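Local atomic coordinates of microtubule-associated protein 1A/1B, light chain 3 (Trypanosoma brucei brucei, PDB entry 3W1Y), a protein that is a ubiquitin-like member of the ATG8 family, linked to autophagy, and probably becomes attached to membrane phosphatidylethanolamine. Residues A[8-11]-A[12-16]; A[19-22]-A[23-26]; A[53-56]-A[57-61]; A[79-82]-A[83-87]. All blocks are in the same frame, centred on the assembly; numbering follows the deposited sequence.

In the fold
Along the chain the four contacts follow in series, each a local one within a helix or at one of its ends. Interaction 1 lies on helix 9-13 and interaction 2 on helix 16-29, the two N-terminal helices that ATG8 proteins add to a ubiquitin-like fold. Their centres are about 14 Å apart, and they meet through Tyr10 with Glu22 and Arg14 with Arg19. Interaction 3, at the start of helix 59-66, is about 18 Å from interaction 1 between centres and touches it through Arg9 and Gln60. Interaction 4, on helix 78-88 against the mixed sheet, lies across the chain's centre from interaction 1, about 24 Å between centres, and there Met79 and Met83 meet a second subunit.

Interaction 1: A[8-11]-A[12-16]; sequences YRYQ and YTRSF
Arg14 lies over one face of the Tyr10 ring, one turn away. Its CD stands 4.0 Å from the ring centroid, 18° off the normal, a CH-pi contact displaced toward the rim. Beyond it the guanidinium continues over the rim, where Tyr10 CE1 is 3.4 Å from Arg14 NE, its plane turned 28° from the ring. A bend at chi2 (64°) folds the arginine back over the tyrosine. Two bonds help set the guanidinium's rotation: Arg14 NH1 donates to Thr13 OG1 at 3.1 Å, nearly in its own plane, while NE donates to a water that in turn donates to Tyr10 OH.

Thr13 OG1 is itself held, donating to Arg9 O at 3.1 Å from above the carbonyl plane; Thr13 N shares that acceptor. At the other end of the turn, Tyr12 brings its ring edge to Tyr8 O, CD1 lying 3.2 Å away.

Glu64 adds salt bridges to Arg9 and to Arg14 NH1, consistent with easing their like charges. Tyr10 OH also bonds to Glu22, and Tyr8 OH to Ser129. This short N-terminal helix, which ATG8 proteins carry ahead of the ubiquitin-like fold, rests on strands 33-40 and 126-133, Tyr10 against Leu37 and Tyr127, with Arg19 of helix 16-29 alongside.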
loop_
_atom_site.group_PDB
_atom_site.type_symbol
_atom_site.label_atom_id
_atom_site.label_comp_id
_atom_site.label_asym_id
_atom_site.label_seq_id
_atom_site.Cartn_x
_atom_site.Cartn_y
_atom_site.Cartn_z
ATOM N N TYR A 8 -21.559 -7.109 -2.810
ATOM C CA TYR A 8 -20.940 -6.232 -3.775
ATOM C C TYR A 8 -21.954 -5.825 -4.822
ATOM O O TYR A 8 -22.804 -6.631 -5.241
ATOM C CB TYR A 8 -19.756 -6.953 -4.430
ATOM C CG TYR A 8 -18.566 -7.031 -3.507
ATOM C CD1 TYR A 8 -18.474 -8.024 -2.515
ATOM C CD2 TYR A 8 -17.538 -6.092 -3.606
ATOM C CE1 TYR A 8 -17.381 -8.074 -1.652
ATOM C CE2 TYR A 8 -16.453 -6.136 -2.749
ATOM C CZ TYR A 8 -16.384 -7.120 -1.778
ATOM O OH TYR A 8 -15.281 -7.140 -0.952
ATOM N N ARG A 9 -21.845 -4.575 -5.250
ATOM C CA ARG A 9 -22.695 -4.036 -6.296
ATOM C C ARG A 9 -22.737 -4.890 -7.565
ATOM O O ARG A 9 -23.808 -5.150 -8.098
ATOM C CB ARG A 9 -22.274 -2.616 -6.622
ATOM C CG ARG A 9 -23.275 -1.933 -7.506
ATOM C CD ARG A 9 -23.219 -0.418 -7.388
ATOM N NE ARG A 9 -24.181 0.118 -8.338
ATOM C CZ ARG A 9 -24.005 0.103 -9.651
ATOM N NH1 ARG A 9 -22.875 -0.377 -10.153
ATOM N NH2 ARG A 9 -24.955 0.579 -10.453
ATOM N N TYR A 10 -21.573 -5.351 -8.014
ATOM C CA TYR A 10 -21.451 -6.270 -9.160
ATOM C C TYR A 10 -22.297 -7.549 -9.079
ATOM O O TYR A 10 -22.781 -8.022 -10.091
ATOM C CB TYR A 10 -19.991 -6.651 -9.370
ATOM C CG TYR A 10 -19.639 -7.020 -10.778
ATOM C CD1 TYR A 10 -19.493 -6.044 -11.760
ATOM C CD2 TYR A 10 -19.391 -8.331 -11.120
ATOM C CE1 TYR A 10 -19.151 -6.378 -13.071
ATOM C CE2 TYR A 10 -19.036 -8.679 -12.407
ATOM C CZ TYR A 10 -18.927 -7.696 -13.366
ATOM O OH TYR A 10 -18.574 -8.046 -14.615
ATOM N N GLN A 11 -22.468 -8.102 -7.881
ATOM C CA GLN A 11 -23.305 -9.284 -7.715
ATOM C C GLN A 11 -24.807 -8.995 -7.762
ATOM O O GLN A 11 -25.584 -9.874 -8.103
ATOM C CB GLN A 11 -22.946 -10.039 -6.425
ATOM C CG GLN A 11 -21.573 -10.660 -6.434
ATOM C CD GLN A 11 -21.109 -11.069 -5.033
ATOM O OE1 GLN A 11 -21.212 -10.296 -4.075
ATOM N NE2 GLN A 11 -20.585 -12.275 -4.918
ATOM N N TYR A 12 -25.221 -7.770 -7.439
ATOM C CA TYR A 12 -26.633 -7.402 -7.567
ATOM C C TYR A 12 -27.013 -7.044 -8.984
ATOM O O TYR A 12 -28.159 -7.179 -9.374
ATOM C CB TYR A 12 -26.991 -6.234 -6.640
ATOM C CG TYR A 12 -27.014 -6.625 -5.192
ATOM C CD1 TYR A 12 -25.866 -6.495 -4.408
ATOM C CD2 TYR A 12 -28.169 -7.157 -4.600
ATOM C CE1 TYR A 12 -25.856 -6.857 -3.064
ATOM C CE2 TYR A 12 -28.171 -7.536 -3.231
ATOM C CZ TYR A 12 -26.993 -7.377 -2.484
ATOM O OH TYR A 12 -26.939 -7.719 -1.147
ATOM N N THR A 13 -26.063 -6.543 -9.752
ATOM C CA THR A 13 -26.383 -6.017 -11.092
ATOM C C THR A 13 -25.994 -6.970 -12.200
ATOM O O THR A 13 -26.365 -6.747 -13.340
ATOM C CB THR A 13 -25.741 -4.608 -11.356
ATOM O OG1 THR A 13 -24.336 -4.691 -11.137
ATOM C CG2 THR A 13 -26.280 -3.575 -10.406
ATOM N N ARG A 14 -25.235 -8.021 -11.878
ATOM C CA ARG A 14 -24.920 -9.069 -12.847
ATOM C C ARG A 14 -25.484 -10.387 -12.363
ATOM O O ARG A 14 -25.315 -10.733 -11.184
ATOM C CB ARG A 14 -23.413 -9.205 -13.036
ATOM C CG ARG A 14 -22.810 -8.298 -14.087
ATOM C CD ARG A 14 -22.931 -6.804 -13.735
ATOM N NE ARG A 14 -22.117 -5.983 -14.627
ATOM C CZ ARG A 14 -21.897 -4.686 -14.463
ATOM N NH1 ARG A 14 -22.445 -4.022 -13.444
ATOM N NH2 ARG A 14 -21.128 -4.058 -15.322
ATOM N N SER A 15 -26.173 -11.118 -13.244
ATOM C CA SER A 15 -26.627 -12.467 -12.897
ATOM C C SER A 15 -25.442 -13.341 -12.522
ATOM O O SER A 15 -24.337 -13.158 -13.037
ATOM C CB SER A 15 -27.413 -13.121 -14.045
ATOM O OG SER A 15 -26.606 -13.265 -15.204
ATOM N N PHE A 16 -25.665 -14.286 -11.613
ATOM C CA PHE A 16 -24.636 -15.253 -11.313
ATOM C C PHE A 16 -24.133 -15.905 -12.613
ATOM O O PHE A 16 -22.915 -16.077 -12.812
ATOM C CB PHE A 16 -25.144 -16.316 -10.337
ATOM C CG PHE A 16 -24.096 -17.346 -9.958
ATOM C CD1 PHE A 16 -23.279 -17.144 -8.849
ATOM C CD2 PHE A 16 -23.935 -18.510 -10.712
ATOM C CE1 PHE A 16 -22.315 -18.099 -8.474
ATOM C CE2 PHE A 16 -22.964 -19.459 -10.356
ATOM C CZ PHE A 16 -22.154 -19.246 -9.243
HETATM O O HOH W 1 -20.429 -6.782 -16.743
#

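Interaction 2: A[19-22]-A[23-26]; sequences RAKE and TESA
Arg19 meets Thr23 through the backbone, its O accepting from Thr23 N at 3.0 Å. The guanidinium instead forms a salt bridge with Asp123, while NE donates to Arg14 O, just past the end of helix 9-13.

Ala20 O receives Glu24 N at 2.9 Å. Beside this bond, Thr23 OG1 lies near the same carbonyl, but its hydrogen-bond partner is the backbone O of Asp123. Thr23 places OG1 between its own N and carbonyl carbon (chi1 66°), leaving CG2 3.6 Å from Arg19 O.

These i to i+4 bonds belong to the middle of helix 16-29, the second of the two N-terminal helices that distinguish ATG8 proteins from ubiquitin itself.

Lys21 O takes Ser25 N at 2.9 Å, an almost straight bond of 171°. The aliphatic part of Lys21 runs obliquely past Glu24, with Lys21 CD 3.8 Å from Glu24 OE1. A bend at chi2 leads the lysine along toward the next turn, but the modelled place of its ammonium is doubtful.

Glu22 O accepts from Ala26 N at 3.1 Å, with Ala26 CB close by. The extended Glu22 side chain, CG anti to the backbone N (chi1 -167°), carries the carboxylate beyond the helix, where one oxygen forms a salt bridge with Lys69 and the other bonds to Tyr10 OH.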
loop_
_atom_site.group_PDB
_atom_site.type_symbol
_atom_site.label_atom_id
_atom_site.label_comp_id
_atom_site.label_asym_id
_atom_site.label_seq_id
_atom_site.Cartn_x
_atom_site.Cartn_y
_atom_site.Cartn_z
ATOM N N ARG A 19 -21.630 -13.714 -14.483
ATOM C CA ARG A 19 -20.358 -13.677 -13.744
ATOM C C ARG A 19 -19.571 -15.004 -13.839
ATOM O O ARG A 19 -18.393 -14.980 -14.148
ATOM C CB ARG A 19 -20.578 -13.287 -12.295
ATOM C CG ARG A 19 -21.184 -11.935 -12.132
ATOM C CD ARG A 19 -21.342 -11.639 -10.665
ATOM N NE ARG A 19 -22.710 -11.853 -10.227
ATOM C CZ ARG A 19 -23.088 -12.688 -9.268
ATOM N NH1 ARG A 19 -22.207 -13.434 -8.598
ATOM N NH2 ARG A 19 -24.367 -12.761 -8.982
ATOM N N ALA A 20 -20.227 -16.134 -13.571
ATOM C CA ALA A 20 -19.613 -17.458 -13.720
ATOM C C ALA A 20 -19.044 -17.707 -15.123
ATOM O O ALA A 20 -17.968 -18.269 -15.257
ATOM C CB ALA A 20 -20.608 -18.586 -13.352
ATOM N N LYS A 21 -19.787 -17.311 -16.156
ATOM C CA LYS A 21 -19.326 -17.429 -17.547
ATOM C C LYS A 21 -18.085 -16.552 -17.778
ATOM O O LYS A 21 -17.089 -16.988 -18.344
ATOM C CB LYS A 21 -20.460 -17.076 -18.521
ATOM C CG LYS A 21 -20.043 -16.964 -19.979
ATOM C CD LYS A 21 -20.001 -18.322 -20.694
ATOM C CE LYS A 21 -19.051 -18.286 -21.903
ATOM N NZ LYS A 21 -17.605 -18.343 -21.449
ATOM N N GLU A 22 -18.144 -15.322 -17.306
ATOM C CA GLU A 22 -17.028 -14.438 -17.415
ATOM C C GLU A 22 -15.748 -15.050 -16.829
ATOM O O GLU A 22 -14.705 -15.042 -17.484
ATOM C CB GLU A 22 -17.372 -13.100 -16.768
ATOM C CG GLU A 22 -16.404 -12.016 -17.093
ATOM C CD GLU A 22 -16.743 -10.687 -16.441
ATOM O OE1 GLU A 22 -17.825 -10.553 -15.815
ATOM O OE2 GLU A 22 -15.908 -9.766 -16.564
ATOM N N THR A 23 -15.800 -15.571 -15.605
ATOM C CA THR A 23 -14.578 -16.148 -14.986
ATOM C C THR A 23 -14.166 -17.510 -15.583
ATOM O O THR A 23 -12.977 -17.830 -15.607
ATOM C CB THR A 23 -14.669 -16.243 -13.467
ATOM O OG1 THR A 23 -15.690 -17.188 -13.122
ATOM C CG2 THR A 23 -15.004 -14.831 -12.871
ATOM N N GLU A 24 -15.151 -18.284 -16.037
ATOM C CA GLU A 24 -14.913 -19.504 -16.813
ATOM C C GLU A 24 -14.095 -19.224 -18.089
ATOM O O GLU A 24 -13.105 -19.899 -18.367
ATOM C CB GLU A 24 -16.243 -20.168 -17.188
ATOM C CG GLU A 24 -16.092 -21.368 -18.092
ATOM C CD GLU A 24 -17.421 -21.942 -18.609
ATOM O OE1 GLU A 24 -18.452 -21.214 -18.712
ATOM O OE2 GLU A 24 -17.410 -23.149 -18.934
ATOM N N SER A 25 -14.506 -18.232 -18.867
ATOM C CA SER A 25 -13.752 -17.863 -20.045
ATOM C C SER A 25 -12.333 -17.412 -19.656
ATOM O O SER A 25 -11.358 -17.803 -20.300
ATOM C CB SER A 25 -14.455 -16.725 -20.779
ATOM O OG SER A 25 -15.797 -17.080 -21.061
ATOM N N ALA A 26 -12.218 -16.564 -18.631
ATOM C CA ALA A 26 -10.894 -16.079 -18.203
ATOM C C ALA A 26 -9.967 -17.244 -17.841
ATOM O O ALA A 26 -8.794 -17.261 -18.207
ATOM C CB ALA A 26 -11.004 -15.058 -17.057
#

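Interaction 3: A[53-56]-A[57-61]; sequences RLFS and TRQQV
Thr57 follows directly on Ser56 and lies beside the Phe55 ring, whose CE2 is 4.1 Å from Thr57 N.

At Arg58 the backbone N points toward the serine hydroxyl, giving a weak bond of 3.4 Å to Ser56 OG. Arg58 CB packs near the same oxygen, while the rest of its extended chain leads off from the contact.

Gln59 supplies most of the interaction. Its N donates to Ser56 O at 3.2 Å, from well above the carbonyl plane, and more weakly to Ser56 OG at 3.1 Å, where the N-H...O angle is only 122°. With OG held between its backbone N and carbonyl carbon (chi1 71°), Ser56 reaches both amides, those of Arg58 and Gln59. This is side-chain capping of the turn that leads into helix 59-66, here on the protein surface. Farther out, the Gln59 side chain, extended beyond CG, reaches toward the loop: Gln59 NE2 donates to Leu54 O at 3.1 Å, the acceptor lying in the amide plane. Leu54 is the centre of an inverse gamma turn. The same amide stands 85° from the plane of the Phe55 ring, and Gln59 OE1 comes within 3.4 Å of Phe55 CD1.

Gln60 joins in through a water, which accepts from its backbone N and donates to Ser56 O at 2.6 Å.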
loop_
_atom_site.group_PDB
_atom_site.type_symbol
_atom_site.label_atom_id
_atom_site.label_comp_id
_atom_site.label_asym_id
_atom_site.label_seq_id
_atom_site.Cartn_x
_atom_site.Cartn_y
_atom_site.Cartn_z
ATOM N N ARG A 53 -33.641 9.197 -1.093
ATOM C CA ARG A 53 -33.772 10.451 -1.827
ATOM C C ARG A 53 -32.351 10.938 -2.185
ATOM O O ARG A 53 -32.173 11.952 -2.869
ATOM C CB ARG A 53 -34.547 11.481 -1.009
ATOM C CG ARG A 53 -35.504 12.340 -1.834
ATOM C CD ARG A 53 -36.699 12.804 -1.007
ATOM N NE ARG A 53 -37.128 14.171 -1.330
ATOM C CZ ARG A 53 -36.783 15.258 -0.634
ATOM N NH1 ARG A 53 -35.986 15.145 0.427
ATOM N NH2 ARG A 53 -37.215 16.459 -1.002
ATOM N N LEU A 54 -31.349 10.186 -1.714
ATOM C CA LEU A 54 -29.967 10.333 -2.166
ATOM C C LEU A 54 -29.781 9.572 -3.476
ATOM O O LEU A 54 -29.273 8.446 -3.523
ATOM C CB LEU A 54 -28.971 9.858 -1.101
ATOM C CG LEU A 54 -27.490 10.070 -1.437
ATOM C CD1 LEU A 54 -27.189 11.552 -1.587
ATOM C CD2 LEU A 54 -26.583 9.428 -0.395
ATOM N N PHE A 55 -30.202 10.226 -4.543
ATOM C CA PHE A 55 -30.159 9.687 -5.873
ATOM C C PHE A 55 -29.733 10.826 -6.805
ATOM O O PHE A 55 -30.079 11.982 -6.581
ATOM C CB PHE A 55 -31.558 9.137 -6.256
ATOM C CG PHE A 55 -31.716 8.854 -7.724
ATOM C CD1 PHE A 55 -31.194 7.688 -8.281
ATOM C CD2 PHE A 55 -32.332 9.778 -8.557
ATOM C CE1 PHE A 55 -31.304 7.439 -9.637
ATOM C CE2 PHE A 55 -32.449 9.537 -9.918
ATOM C CZ PHE A 55 -31.931 8.369 -10.456
ATOM N N SER A 56 -28.977 10.488 -7.839
ATOM C CA SER A 56 -28.735 11.392 -8.961
ATOM C C SER A 56 -28.712 10.621 -10.307
ATOM O O SER A 56 -28.436 9.418 -10.353
ATOM C CB SER A 56 -27.433 12.191 -8.765
ATOM O OG SER A 56 -26.287 11.368 -8.911
ATOM N N THR A 57 -29.023 11.338 -11.385
ATOM C CA THR A 57 -28.879 10.832 -12.746
ATOM C C THR A 57 -27.418 10.460 -13.066
ATOM O O THR A 57 -27.168 9.789 -14.066
ATOM C CB THR A 57 -29.392 11.857 -13.816
ATOM O OG1 THR A 57 -28.650 13.078 -13.715
ATOM C CG2 THR A 57 -30.905 12.163 -13.652
ATOM N N ARG A 58 -26.469 10.898 -12.228
ATOM C CA ARG A 58 -25.043 10.556 -12.427
ATOM C C ARG A 58 -24.566 9.295 -11.665
ATOM O O ARG A 58 -23.614 8.617 -12.068
ATOM C CB ARG A 58 -24.147 11.732 -12.026
ATOM C CG ARG A 58 -24.358 12.988 -12.847
ATOM C CD ARG A 58 -23.325 14.007 -12.464
ATOM N NE ARG A 58 -23.535 15.296 -13.108
ATOM C CZ ARG A 58 -22.746 16.351 -12.916
ATOM N NH1 ARG A 58 -21.710 16.284 -12.085
ATOM N NH2 ARG A 58 -23.016 17.490 -13.533
ATOM N N GLN A 59 -25.259 9.009 -10.571
ATOM C CA GLN A 59 -24.860 8.030 -9.575
ATOM C C GLN A 59 -24.456 6.659 -10.139
ATOM O O GLN A 59 -23.448 6.077 -9.725
ATOM C CB GLN A 59 -25.968 7.969 -8.510
ATOM C CG GLN A 59 -26.220 6.648 -7.819
ATOM C CD GLN A 59 -27.445 6.706 -6.891
ATOM O OE1 GLN A 59 -28.453 6.029 -7.122
ATOM N NE2 GLN A 59 -27.356 7.516 -5.843
ATOM N N GLN A 60 -25.216 6.176 -11.109
ATOM C CA GLN A 60 -25.037 4.829 -11.644
ATOM C C GLN A 60 -23.789 4.677 -12.534
ATOM O O GLN A 60 -23.013 3.742 -12.344
ATOM C CB GLN A 60 -26.317 4.390 -12.375
ATOM C CG GLN A 60 -26.201 3.079 -13.098
ATOM C CD GLN A 60 -27.547 2.535 -13.524
ATOM O OE1 GLN A 60 -28.238 3.133 -14.345
ATOM N NE2 GLN A 60 -27.919 1.390 -12.975
ATOM N N VAL A 61 -23.614 5.586 -13.494
ATOM C CA VAL A 61 -22.433 5.617 -14.356
ATOM C C VAL A 61 -21.173 5.756 -13.499
ATOM O O VAL A 61 -20.185 5.043 -13.722
ATOM C CB VAL A 61 -22.513 6.766 -15.406
ATOM C CG1 VAL A 61 -21.140 7.096 -16.021
ATOM C CG2 VAL A 61 -23.542 6.428 -16.499
HETATM O O HOH W 2 -27.968 7.241 -11.745
#

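Interaction 4: A[79-82]-A[83-87]; sequences MEFM and MALRQ
Met83 N donates to Met79 O at 2.9 Å, the first of four successive i to i+4 backbone bonds that join 79-82 to 83-87 in the middle of helix 78-88. Ala84 N to Glu80 O follows at 2.9 Å with an N-H...O angle of 163°. Leu85 N to Phe81 O is equally short but more bent, at 150°, and Arg86 N to Met82 O follows at 3.0 Å. Backbone phi and psi stay helical throughout.

Around this backbone frame, Met79 and Met83 make the nearest side-chain pair: Met79 CG lies 4.0 Å from Met83 SD, the two chains passing at a slant. Met83 carries CG anti to its carbonyl carbon (chi1 -59°), which swings it back along the preceding turn, 3.2 Å from Met79 O. On another side of the helix, Phe81 CZ and Leu85 CD2 are 4.3 Å apart, a looser apolar contact. Ala84 CB rests against Phe81 O, while Leu85 CB sits close to both Phe81 O and Met82 O.

The two side-chain pairs serve different neighbours. Met79 and Met83 pack on the same residues of a second subunit, and Glu80, whose OE2 bonds to Thr77 N, touches Met83 of that subunit. Phe81 and Leu85 instead enter the interior, Phe81 meeting Phe70 edge-to-face and touching Ile36 and Cys38, and Leu85 packing on Val97 and Val99. Through these side chains the helix lies against strands 33-40, 68-73 and 96-100 of the ubiquitin-like sheet.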
loop_
_atom_site.group_PDB
_atom_site.type_symbol
_atom_site.label_atom_id
_atom_site.label_comp_id
_atom_site.label_asym_id
_atom_site.label_seq_id
_atom_site.Cartn_x
_atom_site.Cartn_y
_atom_site.Cartn_z
ATOM N N MET A 79 0.993 -6.826 -2.879
ATOM C CA MET A 79 1.605 -5.544 -3.193
ATOM C C MET A 79 1.527 -5.203 -4.691
ATOM O O MET A 79 1.246 -4.059 -5.065
ATOM C CB MET A 79 3.068 -5.514 -2.667
ATOM C CG MET A 79 3.822 -4.211 -2.971
ATOM S SD MET A 79 3.058 -2.797 -2.101
ATOM C CE MET A 79 3.867 -2.997 -0.517
ATOM N N GLU A 80 1.808 -6.189 -5.539
ATOM C CA GLU A 80 1.759 -5.980 -6.992
ATOM C C GLU A 80 0.357 -5.609 -7.446
ATOM O O GLU A 80 0.182 -4.682 -8.234
ATOM C CB GLU A 80 2.284 -7.212 -7.758
ATOM C CG GLU A 80 3.802 -7.204 -7.891
ATOM C CD GLU A 80 4.402 -8.556 -8.315
ATOM O OE1 GLU A 80 5.170 -8.570 -9.308
ATOM O OE2 GLU A 80 4.140 -9.589 -7.650
ATOM N N PHE A 81 -0.635 -6.335 -6.936
ATOM C CA PHE A 81 -2.033 -5.980 -7.133
ATOM C C PHE A 81 -2.320 -4.545 -6.710
ATOM O O PHE A 81 -2.935 -3.790 -7.457
ATOM C CB PHE A 81 -2.945 -6.959 -6.376
ATOM C CG PHE A 81 -4.370 -6.506 -6.263
ATOM C CD1 PHE A 81 -5.094 -6.134 -7.374
ATOM C CD2 PHE A 81 -4.994 -6.474 -5.028
ATOM C CE1 PHE A 81 -6.395 -5.717 -7.258
ATOM C CE2 PHE A 81 -6.326 -6.061 -4.914
ATOM C CZ PHE A 81 -7.008 -5.679 -6.028
ATOM N N MET A 82 -1.870 -4.174 -5.524
ATOM C CA MET A 82 -2.109 -2.839 -5.022
ATOM C C MET A 82 -1.467 -1.757 -5.881
ATOM O O MET A 82 -2.053 -0.690 -6.073
ATOM C CB MET A 82 -1.635 -2.719 -3.591
ATOM C CG MET A 82 -2.640 -3.146 -2.558
ATOM S SD MET A 82 -1.703 -3.326 -1.038
ATOM C CE MET A 82 -1.516 -1.607 -0.581
ATOM N N MET A 83 -0.275 -2.036 -6.399
ATOM C CA MET A 83 0.377 -1.134 -7.349
ATOM C C MET A 83 -0.365 -1.074 -8.666
ATOM O O MET A 83 -0.506 0.002 -9.202
ATOM C CB MET A 83 1.848 -1.491 -7.579
ATOM C CG MET A 83 2.660 -1.463 -6.284
ATOM S SD MET A 83 4.241 -2.306 -6.511
ATOM C CE MET A 83 5.255 -0.889 -7.071
ATOM N N ALA A 84 -0.867 -2.203 -9.171
ATOM C CA ALA A 84 -1.729 -2.166 -10.362
ATOM C C ALA A 84 -3.010 -1.295 -10.158
ATOM O O ALA A 84 -3.419 -0.552 -11.058
ATOM C CB ALA A 84 -2.083 -3.572 -10.817
ATOM N N LEU A 85 -3.599 -1.374 -8.964
ATOM C CA LEU A 85 -4.819 -0.631 -8.619
ATOM C C LEU A 85 -4.527 0.869 -8.505
ATOM O O LEU A 85 -5.303 1.690 -8.966
ATOM C CB LEU A 85 -5.480 -1.183 -7.340
ATOM C CG LEU A 85 -6.808 -0.606 -6.787
ATOM C CD1 LEU A 85 -8.014 -0.643 -7.782
ATOM C CD2 LEU A 85 -7.165 -1.378 -5.524
ATOM N N ARG A 86 -3.378 1.194 -7.921
ATOM C CA ARG A 86 -2.874 2.562 -7.859
ATOM C C ARG A 86 -2.729 3.229 -9.253
ATOM O O ARG A 86 -3.185 4.359 -9.467
ATOM C CB ARG A 86 -1.535 2.541 -7.151
ATOM C CG ARG A 86 -1.303 3.725 -6.327
ATOM C CD ARG A 86 0.156 3.870 -5.953
ATOM N NE ARG A 86 0.299 4.912 -4.945
ATOM C CZ ARG A 86 0.299 6.214 -5.215
ATOM N NH1 ARG A 86 0.165 6.628 -6.471
ATOM N NH2 ARG A 86 0.438 7.101 -4.235
ATOM N N GLN A 87 -2.089 2.509 -10.176
ATOM C CA GLN A 87 -1.962 2.908 -11.569
ATOM C C GLN A 87 -3.315 3.088 -12.244
ATOM O O GLN A 87 -3.508 4.027 -12.994
ATOM C CB GLN A 87 -1.190 1.850 -12.369
ATOM C CG GLN A 87 0.266 1.553 -11.945
ATOM C CD GLN A 87 0.853 0.318 -12.682
ATOM O OE1 GLN A 87 0.460 0.016 -13.825
ATOM N NE2 GLN A 87 1.775 -0.414 -12.012
#